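Local coordinates for protein laccase (Botrytis aclada, PDB 3SQR) that oxidises phenolic substrates such as hydroquinones with molecular oxygen at its copper centres, probably serving in lignin degradation and detoxification of lignin-derived products, at residues F201-A206 / N227-G232; P222-N227 / T336-A341; G250-L255 / T344-Y349; I272-E277 / G328-T333. One frame throughout, in Å; residues are numbered along the deposited sequence.

Interaction 1 (F201-A206 / N227-G232). With NAG (2-acetamido-2-deoxy-beta-D-glucopyranose), chain C.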
loop_
_atom_site.group_PDB
_atom_site.type_symbol
_atom_site.label_atom_id
_atom_site.label_comp_id
_atom_site.label_asym_id
_atom_site.label_seq_id
_atom_site.Cartn_x
_atom_site.Cartn_y
_atom_site.Cartn_z
ATOM N N PHE A 201 6.134 0.924 10.184
ATOM C CA PHE A 201 5.973 1.760 9.042
ATOM C C PHE A 201 7.261 2.446 8.650
ATOM O O PHE A 201 8.036 2.870 9.490
ATOM C CB PHE A 201 4.908 2.820 9.282
ATOM C CG PHE A 201 3.517 2.254 9.367
ATOM C CD1 PHE A 201 2.871 1.850 8.208
ATOM C CD2 PHE A 201 2.861 2.126 10.578
ATOM C CE1 PHE A 201 1.624 1.339 8.262
ATOM C CE2 PHE A 201 1.576 1.640 10.636
ATOM C CZ PHE A 201 0.953 1.263 9.477
ATOM N N LEU A 202 7.526 2.463 7.365
ATOM C CA LEU A 202 8.693 3.157 6.813
ATOM C C LEU A 202 8.141 4.223 5.871
ATOM O O LEU A 202 7.342 3.923 4.996
ATOM C CB LEU A 202 9.600 2.164 6.106
ATOM C CG LEU A 202 10.126 0.977 6.869
ATOM C CD1 LEU A 202 10.735 -0.039 5.881
ATOM C CD2 LEU A 202 11.098 1.460 7.959
ATOM N N GLN A 203 8.528 5.476 6.040
ATOM C CA GLN A 203 8.034 6.531 5.174
ATOM C C GLN A 203 8.987 7.709 5.153
ATOM O O GLN A 203 9.820 7.890 6.027
ATOM C CB GLN A 203 6.671 7.017 5.640
ATOM C CG GLN A 203 6.723 7.604 7.035
ATOM C CD GLN A 203 5.385 7.931 7.625
ATOM O OE1 GLN A 203 4.995 7.385 8.629
ATOM N NE2 GLN A 203 4.715 8.927 7.054
ATOM N N ASP A 204 8.835 8.485 4.101
ATOM C CA ASP A 204 9.307 9.861 4.054
ATOM C C ASP A 204 8.378 10.657 4.966
ATOM O O ASP A 204 7.320 10.161 5.391
ATOM C CB ASP A 204 9.337 10.432 2.611
ATOM C CG ASP A 204 8.122 10.077 1.779
ATOM O OD1 ASP A 204 7.028 9.815 2.348
ATOM O OD2 ASP A 204 8.262 10.068 0.532
ATOM N N TRP A 205 8.756 11.888 5.253
ATOM C CA TRP A 205 7.889 12.731 6.051
ATOM C C TRP A 205 8.227 14.170 5.826
ATOM O O TRP A 205 9.377 14.581 6.091
ATOM C CB TRP A 205 8.075 12.405 7.529
ATOM C CG TRP A 205 7.161 13.164 8.384
ATOM C CD1 TRP A 205 7.505 14.097 9.327
ATOM C CD2 TRP A 205 5.739 13.067 8.423
ATOM N NE1 TRP A 205 6.371 14.614 9.914
ATOM C CE2 TRP A 205 5.269 14.006 9.387
ATOM C CE3 TRP A 205 4.799 12.316 7.729
ATOM C CZ2 TRP A 205 3.933 14.173 9.655
ATOM C CZ3 TRP A 205 3.461 12.500 7.986
ATOM C CH2 TRP A 205 3.039 13.416 8.975
ATOM N N ALA A 206 7.254 14.921 5.309
ATOM C CA ALA A 206 7.459 16.329 5.048
ATOM C C ALA A 206 7.320 17.104 6.360
ATOM O O ALA A 206 6.711 16.593 7.303
ATOM C CB ALA A 206 6.438 16.836 4.046
ATOM N N ASN A 227 12.313 14.890 6.124
ATOM C CA ASN A 227 12.774 13.862 7.002
ATOM C C ASN A 227 12.140 12.520 6.580
ATOM O O ASN A 227 11.549 12.437 5.501
ATOM C CB ASN A 227 12.404 14.180 8.456
ATOM C CG ASN A 227 13.370 13.599 9.441
ATOM O OD1 ASN A 227 14.410 13.066 9.084
ATOM N ND2 ASN A 227 13.005 13.705 10.766
ATOM N N THR A 228 12.365 11.517 7.396
ATOM C CA THR A 228 11.709 10.193 7.284
ATOM C C THR A 228 11.192 9.835 8.672
ATOM O O THR A 228 11.661 10.388 9.659
ATOM C CB THR A 228 12.655 9.114 6.790
ATOM O OG1 THR A 228 13.635 8.831 7.805
ATOM C CG2 THR A 228 13.378 9.556 5.463
ATOM N N LEU A 229 10.263 8.877 8.745
ATOM C CA LEU A 229 9.793 8.321 10.034
ATOM C C LEU A 229 9.858 6.848 9.964
ATOM O O LEU A 229 9.605 6.239 8.910
ATOM C CB LEU A 229 8.372 8.702 10.335
ATOM C CG LEU A 229 8.057 10.201 10.455
ATOM C CD1 LEU A 229 6.587 10.389 10.585
ATOM C CD2 LEU A 229 8.744 10.808 11.615
ATOM N N MET A 230 10.243 6.270 11.102
ATOM C CA MET A 230 10.179 4.858 11.280
ATOM C C MET A 230 9.195 4.595 12.382
ATOM O O MET A 230 9.376 4.982 13.528
ATOM C CB MET A 230 11.555 4.264 11.642
ATOM C CG MET A 230 11.551 2.799 11.724
ATOM S SD MET A 230 13.212 2.056 11.892
ATOM C CE MET A 230 13.975 2.470 10.324
ATOM N N ASN A 231 8.143 3.877 12.024
ATOM C CA ASN A 231 6.990 3.696 12.860
ATOM C C ASN A 231 6.555 4.969 13.519
ATOM O O ASN A 231 6.231 4.972 14.691
ATOM C CB ASN A 231 7.197 2.591 13.869
ATOM C CG ASN A 231 5.933 1.800 14.067
ATOM O OD1 ASN A 231 5.217 1.489 13.115
ATOM N ND2 ASN A 231 5.647 1.496 15.286
ATOM N N GLY A 232 6.524 6.042 12.738
ATOM C CA GLY A 232 5.960 7.282 13.179
ATOM C C GLY A 232 6.909 8.209 13.918
ATOM O O GLY A 232 6.478 9.233 14.353
HETATM C C1 NAG C . 4.457 0.767 15.623
HETATM C C2 NAG C . 4.715 -0.291 16.692
HETATM C C3 NAG C . 3.418 -1.049 16.900
HETATM C C4 NAG C . 2.278 -0.125 17.300
HETATM C C5 NAG C . 2.236 1.136 16.377
HETATM C C6 NAG C . 1.644 2.317 17.105
HETATM C C7 NAG C . 6.624 -1.758 16.946
HETATM C C8 NAG C . 7.483 -2.877 16.383
HETATM N N2 NAG C . 5.614 -1.300 16.220
HETATM O O3 NAG C . 3.562 -2.087 17.841
HETATM O O4 NAG C . 1.025 -0.828 17.200
HETATM O O5 NAG C . 3.508 1.663 16.097
HETATM O O6 NAG C . 1.261 3.318 16.160
HETATM O O7 NAG C . 6.826 -1.253 18.056
HETATM O O HOH W 1 6.616 5.690 10.008
#
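In Trp205, chi1 (-176°) puts CG anti to the backbone N, 3.6 Å from Leu229 CD1, while Leu229 CG stands anti to its own carbonyl carbon (chi1 -60°). The side chains cross obliquely, and Leu229 CD1 lies over one indole face, 3.7 Å from the five-membered ring centroid, a CH-pi contact; Arg86 adds a cation-pi contact. On that side of the sheet Gln203 runs alongside Leu229, Gln203 CG 3.8 Å from Leu229 CB, and Gln203 OE1 takes a 2.7 Å bond from a water that accepts from Gly232 N. The other side carries Leu202 CD2 against Met230 CE. Paired backbone bonds tie Gln203 to Leu229 and Trp205 to Asn227. Just past the end of strand 227-230, Asn231 N bonds Phe201 O at 2.7 Å, while Asn231 OD1 accepts from Phe201 N at 3.1 Å; ND2 of this amide is covalently joined to NAG C1. The two strands form an antiparallel edge pair of a cupredoxin-type beta-sandwich, ending in an N-glycosylation site.

Interaction 2 (P222-N227 / T336-A341)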
loop_
_atom_site.group_PDB
_atom_site.type_symbol
_atom_site.label_atom_id
_atom_site.label_comp_id
_atom_site.label_asym_id
_atom_site.label_seq_id
_atom_site.Cartn_x
_atom_site.Cartn_y
_atom_site.Cartn_z
ATOM N N PRO A 222 9.375 15.215 -7.937
ATOM C CA PRO A 222 8.968 15.105 -6.546
ATOM C C PRO A 222 9.952 15.893 -5.670
ATOM O O PRO A 222 11.139 15.843 -5.897
ATOM C CB PRO A 222 9.109 13.617 -6.269
ATOM C CG PRO A 222 8.801 12.979 -7.565
ATOM C CD PRO A 222 9.649 13.886 -8.499
ATOM N N PRO A 223 9.436 16.665 -4.717
ATOM C CA PRO A 223 10.386 17.334 -3.825
ATOM C C PRO A 223 11.137 16.388 -2.885
ATOM O O PRO A 223 10.598 15.345 -2.519
ATOM C CB PRO A 223 9.497 18.255 -2.994
ATOM C CG PRO A 223 8.168 17.634 -2.997
ATOM C CD PRO A 223 8.035 16.987 -4.411
ATOM N N ALA A 224 12.357 16.761 -2.520
ATOM C CA ALA A 224 13.061 16.145 -1.396
ATOM C C ALA A 224 12.314 16.603 -0.149
ATOM O O ALA A 224 12.110 17.809 0.069
ATOM C CB ALA A 224 14.507 16.569 -1.319
ATOM N N LEU A 225 11.809 15.633 0.611
ATOM C CA LEU A 225 11.103 15.967 1.855
ATOM C C LEU A 225 12.089 16.073 2.972
ATOM O O LEU A 225 13.267 15.650 2.894
ATOM C CB LEU A 225 10.009 14.922 2.146
ATOM C CG LEU A 225 8.970 14.784 1.042
ATOM C CD1 LEU A 225 7.895 13.801 1.417
ATOM C CD2 LEU A 225 8.370 16.135 0.628
ATOM N N GLU A 226 11.608 16.631 4.078
ATOM C CA GLU A 226 12.542 17.071 5.122
ATOM C C GLU A 226 13.048 15.983 5.993
ATOM O O GLU A 226 14.129 16.068 6.548
ATOM C CB GLU A 226 11.854 18.109 5.975
ATOM C CG GLU A 226 11.679 19.465 5.331
ATOM C CD GLU A 226 10.596 19.554 4.241
ATOM O OE1 GLU A 226 9.651 18.748 4.225
ATOM O OE2 GLU A 226 10.724 20.401 3.330
ATOM N N ASN A 227 12.313 14.890 6.124
ATOM C CA ASN A 227 12.774 13.862 7.002
ATOM C C ASN A 227 12.140 12.520 6.580
ATOM O O ASN A 227 11.549 12.437 5.501
ATOM C CB ASN A 227 12.404 14.180 8.456
ATOM C CG ASN A 227 13.370 13.599 9.441
ATOM O OD1 ASN A 227 14.410 13.066 9.084
ATOM N ND2 ASN A 227 13.005 13.705 10.766
ATOM N N THR A 336 14.736 11.573 -3.830
ATOM C CA THR A 336 15.523 12.419 -2.929
ATOM C C THR A 336 14.834 12.571 -1.560
ATOM O O THR A 336 13.603 12.524 -1.457
ATOM C CB THR A 336 15.679 13.824 -3.474
ATOM O OG1 THR A 336 14.397 14.369 -3.768
ATOM C CG2 THR A 336 16.557 13.817 -4.800
ATOM N N ASN A 337 15.674 12.738 -0.548
ATOM C CA ASN A 337 15.230 13.106 0.787
ATOM C C ASN A 337 16.371 13.923 1.419
ATOM O O ASN A 337 17.580 13.646 1.237
ATOM C CB ASN A 337 14.938 11.860 1.604
ATOM C CG ASN A 337 14.248 12.176 2.885
ATOM O OD1 ASN A 337 13.024 12.389 2.944
ATOM N ND2 ASN A 337 15.043 12.279 3.899
ATOM N N ASN A 338 15.964 14.874 2.234
ATOM C CA ASN A 338 16.919 15.759 2.876
ATOM C C ASN A 338 17.697 15.099 3.954
ATOM O O ASN A 338 18.806 15.548 4.293
ATOM C CB ASN A 338 16.183 16.948 3.475
ATOM C CG ASN A 338 15.781 17.968 2.468
ATOM O OD1 ASN A 338 16.033 17.834 1.264
ATOM N ND2 ASN A 338 15.188 19.047 2.959
ATOM N N GLU A 339 17.189 13.973 4.486
ATOM C CA GLU A 339 17.840 13.318 5.578
ATOM C C GLU A 339 17.846 11.812 5.356
ATOM O O GLU A 339 17.578 11.025 6.271
ATOM C CB GLU A 339 17.087 13.654 6.854
ATOM C CG GLU A 339 16.990 15.142 7.135
ATOM C CD GLU A 339 18.325 15.822 7.399
ATOM O OE1 GLU A 339 19.304 15.135 7.669
ATOM O OE2 GLU A 339 18.372 17.053 7.296
ATOM N N ALA A 340 18.256 11.407 4.149
ATOM C CA ALA A 340 18.300 9.987 3.841
ATOM C C ALA A 340 19.075 9.116 4.836
ATOM O O ALA A 340 18.642 8.017 5.189
ATOM C CB ALA A 340 18.838 9.785 2.383
ATOM N N ALA A 341 20.246 9.581 5.295
ATOM C CA ALA A 341 21.097 8.790 6.138
ATOM C C ALA A 341 20.438 8.529 7.508
ATOM O O ALA A 341 20.865 7.604 8.210
ATOM C CB ALA A 341 22.513 9.459 6.319
HETATM O O HOH W 2 12.690 12.710 -5.774
HETATM O O HOH W 3 11.540 12.755 -3.264
HETATM O O HOH W 4 11.861 12.726 0.401
HETATM O O HOH W 5 15.357 18.478 6.212
HETATM O O HOH W 6 15.479 10.746 8.025
#
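Between Leu225 and Asn338 runs the direct backbone bond of this contact: Asn338 N donates to Leu225 O at 2.9 Å, nearly straight at 165° and close to the line of the C=O bond. Water does much of the remaining bridging. One molecule accepts from Leu225 N and sits beside Thr336 O; another lies between Pro223 O and Thr336 O. Farther along, a water donates both to Asn227 OD1, at 2.8 Å, and to Glu339 O, at 2.7 Å.

Van der Waals contacts fill in the rest. Ala224 CB sits between two polar side chains, 3.3 Å from Thr336 OG1 and equally far from Asn338 OD1. Glu339 turns its CG anti to its own carbonyl carbon (chi1 -58°), bringing that methylene to 3.1 Å from Glu226 O, while its CB lies 3.5 Å from Asn227 OD1. The Asn227 amide and Glu339 carboxylate planes are almost perpendicular, and Asn227 ND2 bonds Asp82 and Thr235. Glu226 turns away, its OE1 accepting from His207 N. Two loops thus run roughly alongside each other at the surface, joining connections of the second cupredoxin-like domain, with Pro222 about 4 Å, side chain to side chain, from the type 1 copper ligand His531.

Interaction 3 (G250-L255 / T344-Y349). With NAG (2-acetamido-2-deoxy-beta-D-glucopyranose), chain C; SO4 (sulfate ion), chain M.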
loop_
_atom_site.group_PDB
_atom_site.type_symbol
_atom_site.label_atom_id
_atom_site.label_comp_id
_atom_site.label_asym_id
_atom_site.label_seq_id
_atom_site.Cartn_x
_atom_site.Cartn_y
_atom_site.Cartn_z
ATOM N N GLY A 250 12.911 14.892 18.877
ATOM C CA GLY A 250 12.532 13.688 18.141
ATOM C C GLY A 250 13.375 12.556 18.641
ATOM O O GLY A 250 14.550 12.742 18.947
ATOM N N LYS A 251 12.808 11.367 18.646
ATOM C CA LYS A 251 13.474 10.189 19.090
ATOM C C LYS A 251 13.425 9.115 18.035
ATOM O O LYS A 251 12.429 8.959 17.350
ATOM C CB LYS A 251 12.847 9.630 20.393
ATOM C CG LYS A 251 13.419 10.213 21.678
ATOM C CD LYS A 251 12.977 9.410 22.958
ATOM C CE LYS A 251 13.724 8.044 23.147
ATOM N NZ LYS A 251 13.563 7.590 24.562
ATOM N N LYS A 252 14.508 8.349 17.963
ATOM C CA LYS A 252 14.575 7.182 17.135
ATOM C C LYS A 252 13.534 6.201 17.571
ATOM O O LYS A 252 13.280 5.983 18.792
ATOM C CB LYS A 252 15.909 6.478 17.226
ATOM C CG LYS A 252 17.063 7.231 16.536
ATOM C CD LYS A 252 16.781 7.536 15.064
ATOM C CE LYS A 252 17.996 8.066 14.300
ATOM N NZ LYS A 252 17.658 8.453 12.843
ATOM N N PHE A 253 12.909 5.601 16.560
ATOM C CA PHE A 253 12.139 4.399 16.745
ATOM C C PHE A 253 12.987 3.401 17.532
ATOM O O PHE A 253 14.167 3.270 17.287
ATOM C CB PHE A 253 11.846 3.739 15.418
ATOM C CG PHE A 253 11.304 2.341 15.530
ATOM C CD1 PHE A 253 10.034 2.130 16.068
ATOM C CD2 PHE A 253 12.056 1.227 15.152
ATOM C CE1 PHE A 253 9.492 0.868 16.172
ATOM C CE2 PHE A 253 11.527 -0.080 15.270
ATOM C CZ PHE A 253 10.229 -0.257 15.804
ATOM N N GLU A 254 12.370 2.731 18.467
ATOM C CA GLU A 254 13.098 1.729 19.248
ATOM C C GLU A 254 12.311 0.476 19.327
ATOM O O GLU A 254 11.066 0.529 19.488
ATOM C CB GLU A 254 13.347 2.260 20.658
ATOM C CG GLU A 254 14.290 1.410 21.505
ATOM C CD GLU A 254 13.647 0.241 22.226
ATOM O OE1 GLU A 254 12.402 0.226 22.356
ATOM O OE2 GLU A 254 14.403 -0.670 22.664
ATOM N N LEU A 255 13.020 -0.637 19.294
ATOM C CA LEU A 255 12.476 -1.967 19.308
ATOM C C LEU A 255 13.379 -2.773 20.273
ATOM O O LEU A 255 14.581 -2.717 20.109
ATOM C CB LEU A 255 12.586 -2.588 17.906
ATOM C CG LEU A 255 12.100 -4.026 17.784
ATOM C CD1 LEU A 255 10.687 -4.309 18.396
ATOM C CD2 LEU A 255 12.251 -4.555 16.352
ATOM N N THR A 344 16.603 5.554 10.074
ATOM C CA THR A 344 17.107 4.538 10.930
ATOM C C THR A 344 16.300 4.549 12.229
ATOM O O THR A 344 15.615 5.537 12.563
ATOM C CB THR A 344 18.597 4.780 11.351
ATOM O OG1 THR A 344 18.722 6.013 12.056
ATOM C CG2 THR A 344 19.508 4.778 10.098
ATOM N N GLY A 345 16.445 3.459 12.937
ATOM C CA GLY A 345 15.939 3.286 14.288
ATOM C C GLY A 345 16.948 2.459 15.073
ATOM O O GLY A 345 18.026 2.175 14.579
ATOM N N ILE A 346 16.571 2.118 16.280
ATOM C CA ILE A 346 17.433 1.419 17.214
ATOM C C ILE A 346 16.773 0.197 17.763
ATOM O O ILE A 346 15.626 0.233 18.294
ATOM C CB ILE A 346 17.810 2.349 18.433
ATOM C CG1 ILE A 346 18.537 3.584 17.969
ATOM C CG2 ILE A 346 18.641 1.570 19.406
ATOM C CD1 ILE A 346 18.781 4.628 19.099
ATOM N N LEU A 347 17.491 -0.930 17.630
ATOM C CA LEU A 347 17.186 -2.163 18.246
ATOM C C LEU A 347 18.045 -2.283 19.523
ATOM O O LEU A 347 19.232 -2.082 19.429
ATOM C CB LEU A 347 17.586 -3.289 17.329
ATOM C CG LEU A 347 17.319 -4.679 17.910
ATOM C CD1 LEU A 347 15.836 -4.960 17.964
ATOM C CD2 LEU A 347 18.024 -5.712 17.060
ATOM N N ARG A 348 17.409 -2.558 20.643
ATOM C CA ARG A 348 18.102 -2.749 21.957
ATOM C C ARG A 348 17.794 -4.114 22.494
ATOM O O ARG A 348 16.638 -4.570 22.486
ATOM C CB ARG A 348 17.628 -1.718 22.942
ATOM C CG ARG A 348 17.811 -0.294 22.469
ATOM C CD ARG A 348 17.617 0.615 23.655
ATOM N NE ARG A 348 17.640 2.007 23.331
ATOM C CZ ARG A 348 18.728 2.678 22.980
ATOM N NH1 ARG A 348 19.913 2.083 22.886
ATOM N NH2 ARG A 348 18.623 3.958 22.719
ATOM N N TYR A 349 18.820 -4.784 23.025
ATOM C CA TYR A 349 18.595 -6.012 23.788
ATOM C C TYR A 349 18.463 -5.680 25.244
ATOM O O TYR A 349 18.041 -6.514 26.050
ATOM C CB TYR A 349 19.744 -6.988 23.563
ATOM C CG TYR A 349 19.675 -7.854 22.316
ATOM C CD1 TYR A 349 19.865 -7.304 21.051
ATOM C CD2 TYR A 349 19.387 -9.206 22.396
ATOM C CE1 TYR A 349 19.808 -8.079 19.927
ATOM C CE2 TYR A 349 19.358 -10.009 21.250
ATOM C CZ TYR A 349 19.548 -9.424 20.028
ATOM O OH TYR A 349 19.542 -10.138 18.888
HETATM C C1 NAG C . 4.457 0.767 15.623
HETATM C C2 NAG C . 4.715 -0.291 16.692
HETATM C C3 NAG C . 3.418 -1.049 16.900
HETATM C C4 NAG C . 2.278 -0.125 17.300
HETATM C C5 NAG C . 2.236 1.136 16.377
HETATM C C6 NAG C . 1.644 2.317 17.105
HETATM C C7 NAG C . 6.624 -1.758 16.946
HETATM C C8 NAG C . 7.483 -2.877 16.383
HETATM N N2 NAG C . 5.614 -1.300 16.220
HETATM O O3 NAG C . 3.562 -2.087 17.841
HETATM O O4 NAG C . 1.025 -0.828 17.200
HETATM O O5 NAG C . 3.508 1.663 16.097
HETATM O O6 NAG C . 1.261 3.318 16.160
HETATM O O7 NAG C . 6.826 -1.253 18.056
HETATM S S SO4 M . 14.774 4.410 23.904
HETATM O O1 SO4 M . 14.819 5.344 25.018
HETATM O O2 SO4 M . 13.541 4.674 23.152
HETATM O O3 SO4 M . 15.906 4.609 23.015
HETATM O O4 SO4 M . 14.777 3.036 24.435
HETATM O O HOH W 7 13.340 6.534 13.911
#
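A parallel strand pair at the edge of a mixed beta-sheet, in the second cupredoxin-like domain, brings Glu254 beside Ile346 and Leu255 beside Leu347. Ile346 N donates to Phe253 O, Leu255 N to Ile346 O, and Arg348 N to Leu255 O, the alternation expected of parallel strands. Lys252 bends at chi2 (-56°), which turns CD toward Thr344, and NZ donates to Thr344 OG1 at 2.8 Å; Asn234 OD1 gives NZ another acceptor. Lys252 CB packs on Ile346 CD1 at 3.9 Å. Leu255 CG lies 3.9 Å from Leu347 CD1, the two side chains side by side. Gly345 CA lies at the edge of the Phe253 ring, whose CZ is 3.8 Å from NAG C8. Ile346 CG2 lies over the centre of one guanidinium face of Arg348, and Arg348 NH1 donates to Ala355 O. At the guanidinium edge sits a sulfate, probably from the crystallisation liquor: Arg348 NH2 bonds SO4 O3 at 2.8 Å, and Lys251 NZ bonds SO4 O1 at 2.6 Å.

Interaction 4 (I272-E277 / G328-T333); sequences IDSHFE and GNWGTT
Trp330 meets Phe276 in an offset edge-to-face aromatic pair, where the loop after strand 323-327 turns across the start of strand 276-280 in the second cupredoxin-like domain. From CB, the Trp330 side chain leaves with CG anti to the backbone N (chi1 178°). On the benzo side of the indole, CE3 comes to 3.8 Å from Phe276 CE1 and equally near CZ, so the indole presents its edge to the phenyl face; the six-membered rings lie 5.6 Å apart, centre to centre, with planes at 87°. Farther round, Trp330 CH2 lies 3.5 Å from Asp273 O. On the pyrrole side NE1 donates to Ser335 O, which helps fix the rotation of the indole. A water above one indole face, toward its rim, accepts from His275 N and donates to Gly331 O.

Beyond the tryptophan the backbones are joined directly. Gly331 N bonds His275 O at 2.8 Å, nearly straight at 170°, with the donor above the carbonyl plane. Glu277 N bonds Gly328 O, which also lies at the edge of the Phe276 ring. The Glu277 carboxylate forms a salt bridge with Arg365 and a hydrogen bond with Thr302, both through OE2. Asn329 ND2 donates to Glu277 O at 2.8 Å, the acceptor lying almost in the plane of the Asn329 amide.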
loop_
_atom_site.group_PDB
_atom_site.type_symbol
_atom_site.label_atom_id
_atom_site.label_comp_id
_atom_site.label_asym_id
_atom_site.label_seq_id
_atom_site.Cartn_x
_atom_site.Cartn_y
_atom_site.Cartn_z
ATOM N N ILE A 272 5.266 8.723 0.538
ATOM C CA ILE A 272 4.738 9.443 -0.638
ATOM C C ILE A 272 5.581 9.057 -1.838
ATOM O O ILE A 272 5.088 8.802 -2.920
ATOM C CB ILE A 272 4.882 10.981 -0.361
ATOM C CG1 ILE A 272 3.900 11.402 0.704
ATOM C CG2 ILE A 272 4.716 11.843 -1.620
ATOM C CD1 ILE A 272 4.274 12.766 1.310
ATOM N N ASP A 273 6.879 9.034 -1.621
ATOM C CA ASP A 273 7.829 8.690 -2.700
ATOM C C ASP A 273 9.121 8.263 -2.109
ATOM O O ASP A 273 10.094 9.012 -2.101
ATOM C CB ASP A 273 8.036 9.878 -3.611
ATOM C CG ASP A 273 8.720 9.499 -4.942
ATOM O OD1 ASP A 273 9.230 8.383 -5.060
ATOM O OD2 ASP A 273 8.706 10.327 -5.867
ATOM N N SER A 274 9.137 7.027 -1.608
ATOM C CA SER A 274 10.231 6.489 -0.822
ATOM C C SER A 274 10.451 5.081 -1.219
ATOM O O SER A 274 9.478 4.343 -1.371
ATOM C CB SER A 274 9.911 6.536 0.695
ATOM O OG SER A 274 8.605 6.010 0.905
ATOM N N HIS A 275 11.702 4.659 -1.202
ATOM C CA HIS A 275 12.062 3.260 -1.394
ATOM C C HIS A 275 12.969 2.895 -0.257
ATOM O O HIS A 275 13.869 3.681 0.109
ATOM C CB HIS A 275 12.802 3.006 -2.711
ATOM C CG HIS A 275 12.858 1.569 -3.092
ATOM N ND1 HIS A 275 13.789 0.696 -2.572
ATOM C CD2 HIS A 275 12.058 0.834 -3.904
ATOM C CE1 HIS A 275 13.560 -0.519 -3.060
ATOM N NE2 HIS A 275 12.549 -0.452 -3.900
ATOM N N PHE A 276 12.752 1.715 0.261
ATOM C CA PHE A 276 13.509 1.237 1.412
ATOM C C PHE A 276 14.168 -0.077 1.110
ATOM O O PHE A 276 13.734 -0.850 0.289
ATOM C CB PHE A 276 12.672 1.175 2.723
ATOM C CG PHE A 276 12.163 2.514 3.174
ATOM C CD1 PHE A 276 12.980 3.407 3.846
ATOM C CD2 PHE A 276 10.868 2.894 2.878
ATOM C CE1 PHE A 276 12.537 4.627 4.243
ATOM C CE2 PHE A 276 10.403 4.115 3.266
ATOM C CZ PHE A 276 11.265 5.010 3.942
ATOM N N GLU A 277 15.250 -0.326 1.834
ATOM C CA GLU A 277 15.947 -1.599 1.830
ATOM C C GLU A 277 16.252 -1.970 3.277
ATOM O O GLU A 277 17.377 -1.838 3.802
ATOM C CB GLU A 277 17.198 -1.556 0.923
ATOM C CG GLU A 277 17.716 -2.960 0.663
ATOM C CD GLU A 277 18.995 -3.008 -0.155
ATOM O OE1 GLU A 277 19.222 -2.008 -0.871
ATOM O OE2 GLU A 277 19.733 -4.084 -0.037
ATOM N N GLY A 328 16.555 1.848 7.491
ATOM C CA GLY A 328 15.613 1.889 6.372
ATOM C C GLY A 328 16.322 1.785 5.035
ATOM O O GLY A 328 15.739 1.383 4.052
ATOM N N ASN A 329 17.585 2.228 4.988
ATOM C CA ASN A 329 18.318 2.344 3.710
ATOM C C ASN A 329 17.467 2.966 2.649
ATOM O O ASN A 329 17.202 2.380 1.592
ATOM C CB ASN A 329 18.824 0.998 3.251
ATOM C CG ASN A 329 19.942 0.475 4.097
ATOM O OD1 ASN A 329 20.944 1.182 4.329
ATOM N ND2 ASN A 329 19.873 -0.778 4.442
ATOM N N TRP A 330 17.113 4.194 2.887
ATOM C CA TRP A 330 16.460 5.022 1.907
ATOM C C TRP A 330 17.191 4.908 0.572
ATOM O O TRP A 330 18.445 5.162 0.526
ATOM C CB TRP A 330 16.503 6.475 2.329
ATOM C CG TRP A 330 15.903 7.437 1.379
ATOM C CD1 TRP A 330 16.491 7.982 0.260
ATOM C CD2 TRP A 330 14.553 7.852 1.343
ATOM N NE1 TRP A 330 15.590 8.728 -0.447
ATOM C CE2 TRP A 330 14.394 8.676 0.205
ATOM C CE3 TRP A 330 13.448 7.660 2.216
ATOM C CZ2 TRP A 330 13.190 9.260 -0.121
ATOM C CZ3 TRP A 330 12.280 8.293 1.917
ATOM C CH2 TRP A 330 12.137 9.060 0.742
ATOM N N GLY A 331 16.438 4.567 -0.479
ATOM C CA GLY A 331 16.975 4.521 -1.851
ATOM C C GLY A 331 17.219 5.893 -2.466
ATOM O O GLY A 331 16.347 6.459 -3.088
ATOM N N THR A 332 18.427 6.418 -2.316
ATOM C CA THR A 332 18.691 7.789 -2.811
ATOM C C THR A 332 18.655 7.857 -4.344
ATOM O O THR A 332 18.290 8.879 -4.906
ATOM C CB THR A 332 20.062 8.274 -2.327
ATOM O OG1 THR A 332 21.043 7.281 -2.597
ATOM C CG2 THR A 332 20.017 8.535 -0.800
ATOM N N THR A 333 18.959 6.761 -5.010
ATOM C CA THR A 333 18.808 6.724 -6.473
ATOM C C THR A 333 17.347 6.665 -6.942
ATOM O O THR A 333 17.043 6.983 -8.085
ATOM C CB THR A 333 19.564 5.572 -7.121
ATOM O OG1 THR A 333 19.121 4.355 -6.573
ATOM C CG2 THR A 333 21.079 5.663 -6.868
HETATM O O HOH W 8 13.739 6.436 -2.255
HETATM O O HOH W 9 15.921 1.492 -0.974
#

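All four contacts fall within the second cupredoxin-like domain. Interactions 1 and 2 share Asn227, the residue where the 222-227 loop enters the edge strand of interaction 1. Asp204 ties interaction 1 to interaction 4, its OD1 2.8 Å from Ile272 N and its OD2 2.8 Å from Asp273 N. Asn337 CB packs 3.5 Å from Trp330 CE2, joining interactions 2 and 4. These two also approach the type 1 copper: the side chain of Asp273 is about 7 Å from the ion and that of Pro222 about 8 Å. Interaction 3 lies away from the copper sites but meets interaction 1 at the glycan, where Asn231 CB is 3.6 Å from Phe253 CD1.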